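Local coordinates for tail fiber protein (Pseudomonas aeruginosa, PDB 6CL6), which probably serves as the trimeric receptor-binding fibre of the contractile R2 pyocin, recognising the surface of target Pseudomonas aeruginosa cells, at residues A[96-101]-A[119-124]; A[70-75]-A[88-93]; A[124-129]-A[146-151]; A[48-53]-A[60-65]. All coordinates share one frame; numbering follows the deposited sequence.

Interaction 1: residues A[96-101]-A[119-124]; sequences TSEMYV and RCDIGG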
# COMPACT_ATOMS: atom_id res chain seq x y z
N THR A 96 -11.43 -8.75 -58.76
CA THR A 96 -12.20 -8.25 -57.61
C THR A 96 -13.46 -7.57 -58.14
O THR A 96 -13.60 -7.33 -59.34
CB THR A 96 -11.40 -7.23 -56.79
OG1 THR A 96 -11.17 -6.07 -57.59
CG2 THR A 96 -10.04 -7.78 -56.36
N SER A 97 -14.37 -7.23 -57.22
CA SER A 97 -15.62 -6.53 -57.53
C SER A 97 -15.51 -5.12 -56.98
O SER A 97 -15.67 -4.90 -55.77
CB SER A 97 -16.84 -7.23 -56.90
OG SER A 97 -17.00 -8.55 -57.43
N GLU A 98 -15.19 -4.16 -57.86
CA GLU A 98 -14.93 -2.79 -57.47
C GLU A 98 -15.66 -1.81 -58.38
O GLU A 98 -15.89 -2.10 -59.56
CB GLU A 98 -13.44 -2.45 -57.55
CG GLU A 98 -12.62 -3.18 -56.54
CD GLU A 98 -11.13 -2.98 -56.71
OE1 GLU A 98 -10.69 -1.87 -57.10
OE2 GLU A 98 -10.40 -3.95 -56.46
N MET A 99 -15.97 -0.63 -57.83
CA MET A 99 -16.62 0.46 -58.57
C MET A 99 -16.00 1.79 -58.22
O MET A 99 -15.68 2.05 -57.04
CB MET A 99 -18.12 0.51 -58.25
CG MET A 99 -18.88 1.63 -58.95
SD MET A 99 -20.62 1.79 -58.43
CE MET A 99 -21.28 0.26 -59.05
N TYR A 100 -15.87 2.65 -59.24
CA TYR A 100 -15.35 4.00 -59.14
C TYR A 100 -16.24 4.95 -59.93
O TYR A 100 -16.96 4.54 -60.84
CB TYR A 100 -13.90 4.10 -59.68
CG TYR A 100 -12.95 3.24 -58.91
CD1 TYR A 100 -12.88 1.86 -59.15
CD2 TYR A 100 -12.08 3.79 -57.94
CE1 TYR A 100 -12.00 1.05 -58.43
CE2 TYR A 100 -11.20 2.99 -57.24
CZ TYR A 100 -11.18 1.61 -57.49
OH TYR A 100 -10.34 0.79 -56.77
N VAL A 101 -16.17 6.24 -59.59
CA VAL A 101 -16.91 7.28 -60.29
C VAL A 101 -16.00 8.49 -60.48
O VAL A 101 -15.13 8.78 -59.64
CB VAL A 101 -18.20 7.65 -59.53
CG1 VAL A 101 -17.85 8.33 -58.19
CG2 VAL A 101 -19.07 8.55 -60.37
N ARG A 119 -13.61 6.22 -55.28
CA ARG A 119 -14.05 4.85 -55.09
C ARG A 119 -15.46 4.79 -54.54
O ARG A 119 -15.82 5.57 -53.66
CB ARG A 119 -13.12 4.11 -54.12
CG ARG A 119 -13.47 2.66 -54.03
CD ARG A 119 -12.25 1.82 -53.94
NE ARG A 119 -12.59 0.41 -53.77
CZ ARG A 119 -11.76 -0.48 -53.25
NH1 ARG A 119 -10.56 -0.09 -52.85
NH2 ARG A 119 -12.13 -1.76 -53.12
N CYS A 120 -16.25 3.82 -55.03
CA CYS A 120 -17.62 3.64 -54.58
C CYS A 120 -17.82 2.42 -53.71
O CYS A 120 -18.49 2.51 -52.69
CB CYS A 120 -18.56 3.56 -55.79
SG CYS A 120 -18.59 5.07 -56.75
N ASP A 121 -17.24 1.27 -54.06
CA ASP A 121 -17.49 0.09 -53.26
C ASP A 121 -16.85 0.26 -51.87
O ASP A 121 -15.87 0.97 -51.68
CB ASP A 121 -16.96 -1.14 -53.97
CG ASP A 121 -15.46 -1.20 -54.03
OD1 ASP A 121 -14.87 -0.60 -54.97
OD2 ASP A 121 -14.86 -1.82 -53.13
N ILE A 122 -17.45 -0.39 -50.88
CA ILE A 122 -17.06 -0.18 -49.48
C ILE A 122 -15.73 -0.84 -49.14
O ILE A 122 -15.23 -0.75 -47.99
CB ILE A 122 -18.18 -0.68 -48.53
CG1 ILE A 122 -18.33 -2.19 -48.57
CG2 ILE A 122 -19.53 -0.01 -48.85
CD1 ILE A 122 -19.32 -2.73 -47.54
N GLY A 123 -15.14 -1.52 -50.12
CA GLY A 123 -13.76 -1.99 -50.01
C GLY A 123 -12.76 -0.89 -49.66
O GLY A 123 -11.66 -1.16 -49.17
N GLY A 124 -13.11 0.35 -49.92
CA GLY A 124 -12.25 1.45 -49.60
C GLY A 124 -12.49 2.09 -48.25
O GLY A 124 -11.92 3.14 -47.93
O HOH W 1 -14.27 -5.06 -53.43

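Interaction 2: residues A[70-75]-A[88-93]; sequences RYFYIQ and QIATSY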
# COMPACT_ATOMS: atom_id res chain seq x y z
N ARG A 70 -5.27 -2.52 -64.86
CA ARG A 70 -6.47 -3.35 -64.81
C ARG A 70 -7.54 -2.87 -65.80
O ARG A 70 -7.70 -1.65 -66.01
CB ARG A 70 -7.07 -3.37 -63.41
CG ARG A 70 -6.23 -4.24 -62.47
CD ARG A 70 -6.86 -4.31 -61.11
NE ARG A 70 -8.16 -4.99 -61.12
CZ ARG A 70 -8.98 -5.00 -60.10
NH1 ARG A 70 -8.63 -4.38 -58.98
NH2 ARG A 70 -10.12 -5.65 -60.18
N TYR A 71 -8.23 -3.84 -66.38
CA TYR A 71 -9.38 -3.53 -67.20
C TYR A 71 -10.59 -3.12 -66.36
O TYR A 71 -10.89 -3.72 -65.33
CB TYR A 71 -9.77 -4.73 -68.07
CG TYR A 71 -8.80 -4.98 -69.22
CD1 TYR A 71 -8.94 -4.33 -70.43
CD2 TYR A 71 -7.73 -5.85 -69.06
CE1 TYR A 71 -8.05 -4.52 -71.46
CE2 TYR A 71 -6.83 -6.08 -70.12
CZ TYR A 71 -7.00 -5.41 -71.31
OH TYR A 71 -6.13 -5.62 -72.33
N PHE A 72 -11.30 -2.09 -66.82
CA PHE A 72 -12.58 -1.70 -66.25
C PHE A 72 -13.57 -1.41 -67.37
O PHE A 72 -13.23 -0.75 -68.37
CB PHE A 72 -12.45 -0.43 -65.35
CG PHE A 72 -11.93 -0.72 -63.97
CD1 PHE A 72 -10.63 -1.13 -63.77
CD2 PHE A 72 -12.80 -0.66 -62.87
CE1 PHE A 72 -10.16 -1.43 -62.48
CE2 PHE A 72 -12.34 -0.96 -61.59
CZ PHE A 72 -11.03 -1.33 -61.40
N TYR A 73 -14.82 -1.86 -67.15
CA TYR A 73 -15.95 -1.34 -67.92
C TYR A 73 -16.21 0.09 -67.49
O TYR A 73 -16.25 0.38 -66.28
CB TYR A 73 -17.21 -2.16 -67.68
CG TYR A 73 -17.11 -3.62 -68.02
CD1 TYR A 73 -16.71 -4.55 -67.08
CD2 TYR A 73 -17.49 -4.06 -69.28
CE1 TYR A 73 -16.65 -5.89 -67.44
CE2 TYR A 73 -17.47 -5.37 -69.61
CZ TYR A 73 -17.04 -6.28 -68.70
OH TYR A 73 -17.03 -7.61 -69.09
N ILE A 74 -16.36 0.99 -68.45
CA ILE A 74 -16.54 2.40 -68.15
C ILE A 74 -17.80 2.85 -68.84
O ILE A 74 -17.84 2.91 -70.07
CB ILE A 74 -15.33 3.26 -68.56
CG1 ILE A 74 -14.06 2.79 -67.80
CG2 ILE A 74 -15.62 4.72 -68.26
CD1 ILE A 74 -12.88 3.70 -67.89
N GLN A 75 -18.82 3.15 -68.04
CA GLN A 75 -20.03 3.80 -68.54
C GLN A 75 -19.81 5.31 -68.60
O GLN A 75 -19.19 5.89 -67.71
CB GLN A 75 -21.24 3.51 -67.66
CG GLN A 75 -21.56 2.08 -67.40
CD GLN A 75 -22.62 1.95 -66.33
OE1 GLN A 75 -23.75 2.37 -66.52
NE2 GLN A 75 -22.24 1.40 -65.18
N GLN A 88 -18.60 9.45 -65.45
CA GLN A 88 -18.20 8.09 -65.73
C GLN A 88 -18.22 7.21 -64.49
O GLN A 88 -17.83 7.62 -63.39
CB GLN A 88 -16.80 8.04 -66.36
CG GLN A 88 -16.77 8.58 -67.76
CD GLN A 88 -15.40 8.39 -68.38
OE1 GLN A 88 -14.38 8.37 -67.67
NE2 GLN A 88 -15.38 8.24 -69.69
N ILE A 89 -18.73 5.99 -64.70
CA ILE A 89 -18.77 4.94 -63.70
C ILE A 89 -17.93 3.78 -64.20
O ILE A 89 -18.20 3.25 -65.29
CB ILE A 89 -20.21 4.46 -63.42
CG1 ILE A 89 -21.07 5.60 -62.92
CG2 ILE A 89 -20.18 3.27 -62.47
CD1 ILE A 89 -22.52 5.33 -62.98
N ALA A 90 -16.97 3.35 -63.40
CA ALA A 90 -16.07 2.26 -63.76
C ALA A 90 -16.33 1.07 -62.85
O ALA A 90 -16.41 1.23 -61.62
CB ALA A 90 -14.61 2.72 -63.67
N THR A 91 -16.47 -0.10 -63.45
CA THR A 91 -16.64 -1.34 -62.71
C THR A 91 -15.62 -2.35 -63.22
O THR A 91 -15.27 -2.36 -64.40
CB THR A 91 -18.05 -1.89 -62.83
OG1 THR A 91 -18.41 -1.96 -64.23
CG2 THR A 91 -19.02 -0.95 -62.10
N SER A 92 -15.14 -3.20 -62.31
CA SER A 92 -14.01 -4.05 -62.60
C SER A 92 -14.37 -5.13 -63.60
O SER A 92 -15.49 -5.63 -63.64
CB SER A 92 -13.49 -4.69 -61.29
OG SER A 92 -14.56 -5.31 -60.58
N TYR A 93 -13.36 -5.54 -64.36
CA TYR A 93 -13.49 -6.62 -65.34
C TYR A 93 -13.16 -8.00 -64.79
O TYR A 93 -13.60 -9.01 -65.36
CB TYR A 93 -12.58 -6.32 -66.52
CG TYR A 93 -12.57 -7.28 -67.67
CD1 TYR A 93 -13.68 -7.46 -68.48
CD2 TYR A 93 -11.42 -7.98 -67.98
CE1 TYR A 93 -13.66 -8.34 -69.54
CE2 TYR A 93 -11.38 -8.87 -69.05
CZ TYR A 93 -12.49 -9.04 -69.82
OH TYR A 93 -12.43 -9.92 -70.88
O HOH W 2 -16.05 -9.14 -66.84
O HOH W 3 -19.50 0.46 -65.14

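Interaction 3: residues A[124-129]-A[146-151]; sequences GSFTKE and SGWWSQ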
# COMPACT_ATOMS: atom_id res chain seq x y z
N GLY A 124 -13.11 0.35 -49.92
CA GLY A 124 -12.25 1.45 -49.60
C GLY A 124 -12.49 2.09 -48.25
O GLY A 124 -11.92 3.14 -47.93
N SER A 125 -13.33 1.50 -47.43
CA SER A 125 -13.76 2.12 -46.18
C SER A 125 -13.59 1.15 -45.02
O SER A 125 -13.33 -0.04 -45.19
CB SER A 125 -15.23 2.56 -46.28
OG SER A 125 -16.10 1.44 -46.08
N PHE A 126 -13.77 1.69 -43.82
CA PHE A 126 -13.96 0.88 -42.62
C PHE A 126 -15.40 0.37 -42.64
O PHE A 126 -16.35 1.16 -42.60
CB PHE A 126 -13.69 1.71 -41.36
CG PHE A 126 -12.24 1.84 -41.04
CD1 PHE A 126 -11.48 2.82 -41.61
CD2 PHE A 126 -11.63 0.95 -40.16
CE1 PHE A 126 -10.13 2.93 -41.32
CE2 PHE A 126 -10.29 1.06 -39.89
CZ PHE A 126 -9.55 2.06 -40.47
N THR A 127 -15.57 -0.95 -42.69
CA THR A 127 -16.87 -1.53 -42.98
C THR A 127 -17.53 -2.02 -41.71
O THR A 127 -16.88 -2.28 -40.70
CB THR A 127 -16.74 -2.67 -44.00
OG1 THR A 127 -15.73 -3.59 -43.61
CG2 THR A 127 -16.40 -2.13 -45.39
N LYS A 128 -18.87 -2.16 -41.78
CA LYS A 128 -19.61 -2.62 -40.62
C LYS A 128 -19.44 -4.11 -40.37
O LYS A 128 -19.58 -4.56 -39.22
CB LYS A 128 -21.07 -2.22 -40.78
CG LYS A 128 -21.29 -0.77 -40.32
CD LYS A 128 -22.71 -0.31 -40.45
CE LYS A 128 -22.89 1.05 -39.78
NZ LYS A 128 -24.27 1.52 -39.91
N GLU A 129 -19.10 -4.87 -41.40
CA GLU A 129 -18.59 -6.22 -41.24
C GLU A 129 -17.07 -6.17 -41.19
O GLU A 129 -16.45 -5.37 -41.86
CB GLU A 129 -19.05 -7.13 -42.38
CG GLU A 129 -20.56 -7.37 -42.36
CD GLU A 129 -20.98 -8.36 -43.46
OE1 GLU A 129 -20.37 -8.33 -44.55
OE2 GLU A 129 -21.90 -9.16 -43.21
N SER A 146 -5.36 -0.65 -43.66
CA SER A 146 -6.41 -0.18 -42.75
C SER A 146 -7.60 -1.11 -42.74
O SER A 146 -7.99 -1.64 -43.78
CB SER A 146 -6.85 1.22 -43.17
OG SER A 146 -5.87 2.16 -42.95
N GLY A 147 -8.19 -1.29 -41.57
CA GLY A 147 -9.35 -2.17 -41.42
C GLY A 147 -9.45 -2.73 -40.01
O GLY A 147 -8.77 -2.27 -39.09
N TRP A 148 -10.34 -3.68 -39.85
CA TRP A 148 -10.42 -4.37 -38.58
C TRP A 148 -10.67 -5.85 -38.83
O TRP A 148 -11.39 -6.23 -39.75
CB TRP A 148 -11.48 -3.79 -37.64
CG TRP A 148 -12.88 -3.74 -38.13
CD1 TRP A 148 -13.35 -3.00 -39.17
CD2 TRP A 148 -14.01 -4.41 -37.58
NE1 TRP A 148 -14.70 -3.17 -39.30
CE2 TRP A 148 -15.13 -4.03 -38.34
CE3 TRP A 148 -14.19 -5.29 -36.51
CZ2 TRP A 148 -16.40 -4.50 -38.07
CZ3 TRP A 148 -15.44 -5.76 -36.24
CH2 TRP A 148 -16.53 -5.37 -37.04
N TRP A 149 -10.10 -6.67 -37.95
CA TRP A 149 -10.09 -8.11 -38.08
C TRP A 149 -10.35 -8.75 -36.72
O TRP A 149 -9.99 -8.21 -35.67
CB TRP A 149 -8.75 -8.61 -38.64
CG TRP A 149 -8.52 -8.36 -40.06
CD1 TRP A 149 -8.72 -9.22 -41.08
CD2 TRP A 149 -8.03 -7.14 -40.64
NE1 TRP A 149 -8.39 -8.61 -42.27
CE2 TRP A 149 -7.98 -7.33 -42.02
CE3 TRP A 149 -7.62 -5.92 -40.13
CZ2 TRP A 149 -7.54 -6.33 -42.90
CZ3 TRP A 149 -7.21 -4.93 -40.99
CH2 TRP A 149 -7.18 -5.13 -42.37
N SER A 150 -10.95 -9.94 -36.76
CA SER A 150 -11.33 -10.66 -35.57
C SER A 150 -10.54 -11.95 -35.44
O SER A 150 -10.50 -12.75 -36.38
CB SER A 150 -12.83 -11.01 -35.59
OG SER A 150 -13.23 -11.64 -34.41
N GLN A 151 -9.95 -12.16 -34.28
CA GLN A 151 -9.35 -13.44 -33.93
C GLN A 151 -10.31 -14.10 -32.95
O GLN A 151 -10.44 -13.67 -31.79
CB GLN A 151 -7.96 -13.28 -33.31
CG GLN A 151 -7.34 -14.59 -32.82
CD GLN A 151 -7.28 -15.66 -33.92
OE1 GLN A 151 -8.13 -16.54 -34.01
NE2 GLN A 151 -6.27 -15.56 -34.78

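Interaction 4: residues A[48-53]-A[60-65]; sequences SDPNTA and TNHANG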
# COMPACT_ATOMS: atom_id res chain seq x y z
N SER A 48 -8.59 1.94 -75.40
CA SER A 48 -9.03 3.32 -75.63
C SER A 48 -8.92 4.19 -74.38
O SER A 48 -9.12 3.74 -73.26
CB SER A 48 -10.48 3.31 -76.13
OG SER A 48 -10.56 2.68 -77.41
N ASP A 49 -8.62 5.46 -74.61
CA ASP A 49 -8.50 6.45 -73.51
C ASP A 49 -9.91 6.84 -73.03
O ASP A 49 -10.68 7.45 -73.78
CB ASP A 49 -7.74 7.68 -73.99
CG ASP A 49 -7.49 8.70 -72.89
OD1 ASP A 49 -8.00 8.53 -71.76
OD2 ASP A 49 -6.80 9.71 -73.15
N PRO A 50 -10.26 6.57 -71.78
CA PRO A 50 -11.59 7.01 -71.32
C PRO A 50 -11.72 8.52 -71.24
O PRO A 50 -12.85 9.02 -71.24
CB PRO A 50 -11.71 6.34 -69.93
CG PRO A 50 -10.30 6.12 -69.47
CD PRO A 50 -9.49 5.86 -70.73
N ASN A 51 -10.61 9.27 -71.22
CA ASN A 51 -10.71 10.72 -71.20
C ASN A 51 -11.36 11.26 -72.48
O ASN A 51 -12.00 12.33 -72.45
CB ASN A 51 -9.32 11.36 -71.06
CG ASN A 51 -8.79 11.33 -69.65
OD1 ASN A 51 -9.16 10.48 -68.81
ND2 ASN A 51 -7.91 12.29 -69.35
N THR A 52 -11.22 10.54 -73.58
CA THR A 52 -11.77 10.98 -74.85
C THR A 52 -12.98 10.15 -75.26
O THR A 52 -13.35 10.09 -76.45
CB THR A 52 -10.68 10.97 -75.95
OG1 THR A 52 -10.12 9.66 -76.10
CG2 THR A 52 -9.61 11.93 -75.59
N ALA A 53 -13.66 9.56 -74.28
CA ALA A 53 -14.83 8.74 -74.55
C ALA A 53 -15.95 9.52 -75.25
O ALA A 53 -16.25 10.66 -74.89
CB ALA A 53 -15.36 8.15 -73.24
N THR A 60 -11.62 -1.00 -71.01
CA THR A 60 -10.27 -0.56 -71.29
C THR A 60 -9.41 -0.74 -70.05
O THR A 60 -9.89 -0.67 -68.93
CB THR A 60 -10.25 0.91 -71.74
OG1 THR A 60 -8.92 1.34 -71.95
CG2 THR A 60 -10.94 1.80 -70.74
N ASN A 61 -8.13 -1.00 -70.30
CA ASN A 61 -7.11 -0.99 -69.25
C ASN A 61 -6.21 0.22 -69.38
O ASN A 61 -5.10 0.25 -68.84
CB ASN A 61 -6.30 -2.28 -69.26
CG ASN A 61 -5.49 -2.44 -70.54
OD1 ASN A 61 -5.70 -1.73 -71.50
ND2 ASN A 61 -4.55 -3.40 -70.53
N HIS A 62 -6.64 1.20 -70.16
CA HIS A 62 -5.90 2.45 -70.30
C HIS A 62 -5.62 3.09 -68.94
O HIS A 62 -6.42 3.00 -67.99
CB HIS A 62 -6.71 3.40 -71.18
CG HIS A 62 -5.96 4.62 -71.59
ND1 HIS A 62 -5.78 5.71 -70.76
CD2 HIS A 62 -5.35 4.92 -72.76
CE1 HIS A 62 -5.08 6.62 -71.40
NE2 HIS A 62 -4.81 6.17 -72.61
N ALA A 63 -4.50 3.80 -68.87
CA ALA A 63 -4.01 4.35 -67.62
C ALA A 63 -4.92 5.40 -67.01
O ALA A 63 -4.84 5.62 -65.79
CB ALA A 63 -2.64 5.00 -67.86
N ASN A 64 -5.77 6.04 -67.79
CA ASN A 64 -6.70 7.04 -67.25
C ASN A 64 -7.91 6.44 -66.58
O ASN A 64 -8.72 7.19 -66.04
CB ASN A 64 -7.12 8.01 -68.38
CG ASN A 64 -6.05 9.06 -68.66
OD1 ASN A 64 -5.28 9.40 -67.80
ND2 ASN A 64 -6.00 9.54 -69.90
N GLY A 65 -8.05 5.08 -66.59
CA GLY A 65 -9.00 4.41 -65.78
C GLY A 65 -8.61 4.46 -64.30
O GLY A 65 -7.61 5.06 -63.93
O HOH W 4 -6.58 12.14 -66.79

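Interaction 1: residues A[96-101]-A[119-124]
Two charged side chains of one segment, Arg119 and Asp121, form the salt bridge at the centre of this contact. Arg119 grips the carboxylate side-on: NE gives an N-H to Asp121 OD1 at 2.8 Å, nearly in the guanidinium plane, while NH2 reaches the syn lone pair of Asp121 OD2 at 2.7 Å. Asp121 CG takes the crowded position between its backbone N and carbonyl carbon (chi1 70°), which turns OD1 toward the opposite segment. There OD1 accepts a second, fairly straight bond from Met99 N at 3.1 Å. Met99 O in turn accepts from Cys120 N at 2.7 Å, and weakly from Asp121 N.

Tyr100 and Arg119 are an antiparallel, non-hydrogen-bonded pair where strand 99-104 meets strand 118-119, the last that this chain adds to the antiparallel sheet; the Arg119 backbone also bonds the third subunit. Asp121 OD1 then appears to take the Met99 N-H that a strand carbonyl would otherwise accept.

Glu98 lies over one guanidinium face, with planes 26° apart, so the opposite charges probably attract, although no N-H points at the carboxylate; Gly123 and Gly124 cover the opposite face, where a side chain would crowd the arginine. Glu98 OE1 is held by Tyr100 OH at 2.7 Å, and OE2 by Thr96 OG1 and by a salt bridge to Arg70. The Tyr100 hydroxyl end rests on Arg119 CD.

Met99 and Val101 pack on small, apolar Cys120 beside the other subunits: Cys120 CB touches Met99 CG at 3.7 Å, its SG meets Val101 CG1, and Met99 meets Met99 of both other subunits.

Interaction 2: residues A[70-75]-A[88-93]
Strands 72-79 and 85-92 form an antiparallel beta hairpin, and three tyrosines gather at its open end, where the 70-75 segment starts and the 88-93 segment finishes. Tyr93 carries its CG anti to the backbone N (chi1 -179°), which places its ring between the other two. On one side Tyr71 runs alongside it in the same direction, with the CB atoms 3.6 Å apart. On the other, Tyr73 crosses obliquely, its CE1 3.5 Å from Tyr93 CD1 and the ring planes at 56°. While its ring packs within the cluster, the Tyr93 hydroxyl bonds Asn85 of the second subunit.

The Phe72 ring lies apart from the three tyrosines. It rests against the strand backbone so that Ser92 CA sits over one face, 3.9 Å from the centroid, a CH-pi contact. Further along, Ile74 and Ala90 share a face of the sheet, and Ala90 CB is small enough to lie 3.9 Å from Phe72 CD2. Ile74 CG2 packs on the carboxamide of Gln88, whose OE1 accepts from Arg102 NE.

Gln75 and Ile89 extend in parallel on the face that Tyr73 and Thr91 also use. Their backbones exchange two bonds, Gln75 N to Ile89 O at 2.8 Å and Ile89 N to Gln75 O at 3.0 Å. Nearby, one water accepts from Gln75 NE2 at 2.9 Å and donates to Ile89 O.

Interaction 3: residues A[124-129]-A[146-151]
Trp148 makes the one hydrogen bond between these segments: its indole NE1 points at Thr127 O, 2.7 Å away, with the oxygen lying in the ring plane and the N-H in the plane of the carbonyl. The bond is short and reasonably straight at 152°, and it satisfies the polar atom of a buried indole. Beside it the benzo edge continues along the same backbone, CZ2 coming within 3.4 Å of Lys128 O. Phe126 supplies the apolar part. Its ring tip approaches the main chain at the start of the strand, with CE2 3.6 Å from Gly147 N and CZ 3.9 Å from Ser146 CB, while Trp148 CD1 lies farther off at the phenyl edge.

The contact joins the linker between two successive beta sheets to strand 147-151, the second strand of the mixed sheet that follows. Gly147 suits that place because its backbone adopts a conformation that would jam a side chain against the preceding carbonyl oxygen.

Several features set these groups in position. Trp148 CG occupies the crowded place between its backbone N and carbonyl carbon (chi1 57°), which swings the indole toward the linker, and His172 meets its ring at a shallow angle. Thr127 OG1 donates to Glu129 O at 2.6 Å, which ties the linker's own turn together beside the indole. Farther out, Lys128 NZ forms a salt bridge with Asp131 of the second subunit, while Ser146 OG bonds Lys128 O of the third.

Interaction 4: residues A[48-53]-A[60-65]
Asp49 OD1 receives two N-H groups. The side-chain amide of Asn64 reaches it from ND2 at 2.9 Å, almost straight at 174°, and the backbone N of Asn51 donates at 2.8 Å to close an Asx turn. Thr60 OG1, anti to its backbone N, gives its proton to a lone pair of Ser48 O at 2.7 Å and accepts from His62 N, forming an ST turn; a threonine hydroxyl can play both roles. A type I turn from His62 to Gly65 carries Asn64 toward Asp49, with Asn64 N bonded to His62 ND1 at 3.0 Å, which fixes the imidazole's rotation.

The Asp49 carboxylate stacks 6° from parallel with the His62 ring, and Asp49 CA stands over the ring centre, 3.6 Å from the centroid. The amides of Asn51 and Asn64 also stack, and a water bridges them, weakly on the Asn64 side; Asn51 OD1 accepts from Arg102 NH2. Pro50 CD approaches the imidazole obliquely, 3.7 Å from His62 ND1.

The two loops lie before and after strand 57-60, outermost of this chain's sheet; Pro50 and Thr60 pack on Ile74 of strand 72-79, and Pro50 O accepts from Gln88 of strand 85-92.

In the fold
The contacts follow the chain in the order 4, 2, 1, 3, each closing before the next opens, apart from Gly124, shared by interactions 1 and 3. Interactions 2 and 1 lie in one antiparallel sheet, its strands in sequence order, and interaction 4 joins the loops before and after its first strand, 57-60. The centre of interaction 2 is about 10 Å from those of interactions 1 and 4, whose centres are about 18 Å apart. Interaction 3 has its centre about 15 Å from that of interaction 1, where the linker reaches the next, mixed sheet. Interactions 1, 2 and 3 touch other subunits whereas interaction 4 does not, so this region combines folding within the chain with trimer assembly.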